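Local coordinates for LPXTG cell wall surface protein (PDB 7AVK) that probably regulates bacterial surface interactions as a cell-wall-anchored protein whose tandem SHIRT repeats, one of them described here, project an adhesive region from the cell, at residues H3-E8 with V73-T78. Residues are numbered along the deposited sequence; the frame is centred on the assembly and turned at random. Where two conformers were deposited one is given.
Sequences HKAVHE and VKFVGT
The carbonyl oxygen of E8 accepts the shortest polar bond between strands 3-8 and 73-78, from G77 N at 2.8 Å, with the donor nearly along the C=O axis; V76 CA adds a CH···O contact to the same oxygen. Four further main-chain bonds precede it: V73 N to K4 O, V6 N to V73 O, F75 N to V6 O and E8 N to F75 O. Strand 73-82 is the middle one of five in the sheet and 3-11 its parallel neighbour, the two segments running 19° apart.

On one face A5, V73, H7 and F75 are buried. A5 CB lies 3.9 Å from V73 CB and 4.1 Å from F75 CE2, while V73 CG1, in the conformer given, rests 3.5 Å above the plane of the F75 ring, toward its rim. The H7 imidazole is anchored beyond the pair, its NE2 hydrogen-bonded to T42 N.

The other face carries V6, K74, E8 and V76. K74 CG, anti to the backbone N, packs 3.9 Å from V6 CG2. A bend at chi3 (-66°) turns CE back, and in the E8 conformer given K74 NZ forms a salt bridge of 3.0 Å to E8 OE1, on the anti side of the carboxylate and 35° out of its plane. The bridge may not be kept in the other conformer: main-chain bonds and the apolar face join the first and last strands of this SHIRT domain, with charge pairing at the more accessible surface.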
loop_
_atom_site.group_PDB
_atom_site.type_symbol
_atom_site.label_atom_id
_atom_site.label_comp_id
_atom_site.label_asym_id
_atom_site.label_seq_id
_atom_site.Cartn_x
_atom_site.Cartn_y
_atom_site.Cartn_z
ATOM N N HIS A 3 -3.364 9.583 -15.896
ATOM C CA HIS A 3 -3.381 9.501 -14.437
ATOM C C HIS A 3 -2.453 8.396 -13.955
ATOM O O HIS A 3 -1.907 7.627 -14.734
ATOM C CB HIS A 3 -4.803 9.273 -13.941
ATOM C CG HIS A 3 -5.695 10.434 -14.196
ATOM N ND1 HIS A 3 -5.579 11.619 -13.498
ATOM C CD2 HIS A 3 -6.727 10.585 -15.061
ATOM C CE1 HIS A 3 -6.511 12.453 -13.938
ATOM N NE2 HIS A 3 -7.215 11.851 -14.884
ATOM N N LYS A 4 -2.264 8.346 -12.637
ATOM C CA LYS A 4 -1.436 7.353 -12.000
ATOM C C LYS A 4 -2.138 6.851 -10.746
ATOM O O LYS A 4 -3.043 7.501 -10.222
ATOM C CB LYS A 4 -0.070 7.898 -11.666
ATOM C CG LYS A 4 -0.075 9.027 -10.681
ATOM C CD LYS A 4 1.310 9.603 -10.477
ATOM C CE LYS A 4 1.282 10.925 -9.674
ATOM N NZ LYS A 4 2.496 11.765 -9.885
ATOM N N ALA A 5 -1.666 5.718 -10.253
ATOM C CA ALA A 5 -2.081 5.191 -8.967
ATOM C C ALA A 5 -0.825 5.049 -8.116
ATOM O O ALA A 5 0.206 4.510 -8.562
ATOM C CB ALA A 5 -2.750 3.842 -9.095
ATOM N N VAL A 6 -0.904 5.547 -6.905
ATOM C CA VAL A 6 0.175 5.493 -5.945
ATOM C C VAL A 6 -0.248 4.671 -4.739
ATOM O O VAL A 6 -1.438 4.463 -4.486
ATOM C CB VAL A 6 0.656 6.899 -5.508
ATOM C CG1 VAL A 6 0.840 7.799 -6.752
ATOM C CG2 VAL A 6 -0.248 7.524 -4.470
ATOM N N HIS A 7 0.760 4.247 -3.965
ATOM C CA HIS A 7 0.582 3.440 -2.782
ATOM C C HIS A 7 1.119 4.191 -1.579
ATOM O O HIS A 7 2.140 4.878 -1.673
ATOM C CB HIS A 7 1.312 2.095 -2.917
ATOM C CG HIS A 7 0.916 1.312 -4.156
ATOM N ND1 HIS A 7 1.386 1.593 -5.416
ATOM C CD2 HIS A 7 0.089 0.248 -4.310
ATOM C CE1 HIS A 7 0.865 0.719 -6.273
ATOM N NE2 HIS A 7 0.032 -0.109 -5.643
ATOM N N GLU A 8 0.482 4.005 -0.426
ATOM C CA GLU A 8 0.954 4.502 0.848
ATOM C C GLU A 8 0.762 3.399 1.866
ATOM O O GLU A 8 -0.263 2.712 1.832
ATOM C CB GLU A 8 0.168 5.759 1.271
ATOM C CG GLU A 8 0.636 6.298 2.647
ATOM C CD GLU A 8 0.019 7.556 3.112
ATOM O OE1 GLU A 8 -0.898 8.141 2.504
ATOM O OE2 GLU A 8 0.312 7.976 4.276
ATOM N N VAL A 73 -5.164 8.060 -8.229
ATOM C CA VAL A 73 -5.683 7.066 -7.284
ATOM C C VAL A 73 -4.611 6.915 -6.200
ATOM O O VAL A 73 -3.433 6.847 -6.551
ATOM C CB VAL A 73 -5.966 5.699 -7.993
ATOM C CG1 VAL A 73 -6.257 4.572 -6.979
ATOM C CG2 VAL A 73 -7.094 5.924 -8.960
ATOM N N LYS A 74 -5.022 6.753 -4.900
ATOM C CA LYS A 74 -4.121 6.307 -3.849
ATOM C C LYS A 74 -4.714 5.081 -3.170
ATOM O O LYS A 74 -5.858 5.104 -2.701
ATOM C CB LYS A 74 -3.864 7.394 -2.802
ATOM C CG LYS A 74 -2.943 6.909 -1.683
ATOM C CD LYS A 74 -2.641 7.906 -0.541
ATOM C CE LYS A 74 -1.832 9.092 -1.023
ATOM N NZ LYS A 74 -1.423 9.930 0.109
ATOM N N PHE A 75 -3.904 4.033 -3.066
ATOM C CA PHE A 75 -4.240 2.855 -2.272
ATOM C C PHE A 75 -3.425 2.905 -0.980
ATOM O O PHE A 75 -2.209 3.058 -1.019
ATOM C CB PHE A 75 -3.865 1.590 -3.057
ATOM C CG PHE A 75 -4.698 1.398 -4.281
ATOM C CD1 PHE A 75 -6.029 0.984 -4.165
ATOM C CD2 PHE A 75 -4.158 1.567 -5.550
ATOM C CE1 PHE A 75 -6.842 0.777 -5.303
ATOM C CE2 PHE A 75 -4.960 1.322 -6.698
ATOM C CZ PHE A 75 -6.292 0.960 -6.551
ATOM N N VAL A 76 -4.125 2.751 0.151
ATOM C CA VAL A 76 -3.510 2.797 1.489
ATOM C C VAL A 76 -3.483 1.377 2.030
ATOM O O VAL A 76 -4.534 0.727 2.165
ATOM C CB VAL A 76 -4.292 3.729 2.409
ATOM C CG1 VAL A 76 -3.682 3.685 3.813
ATOM C CG2 VAL A 76 -4.285 5.159 1.852
ATOM N N GLY A 77 -2.279 0.889 2.317
ATOM C CA GLY A 77 -2.075 -0.455 2.825
ATOM C C GLY A 77 -1.705 -0.409 4.302
ATOM O O GLY A 77 -0.826 0.334 4.698
ATOM N N THR A 78 -2.339 -1.260 5.140
ATOM C CA THR A 78 -2.178 -1.273 6.569
ATOM C C THR A 78 -1.347 -2.491 6.963
ATOM O O THR A 78 -1.655 -3.619 6.508
ATOM C CB THR A 78 -3.540 -1.348 7.252
ATOM O OG1 THR A 78 -4.256 -0.156 6.937
ATOM C CG2 THR A 78 -3.417 -1.477 8.747
#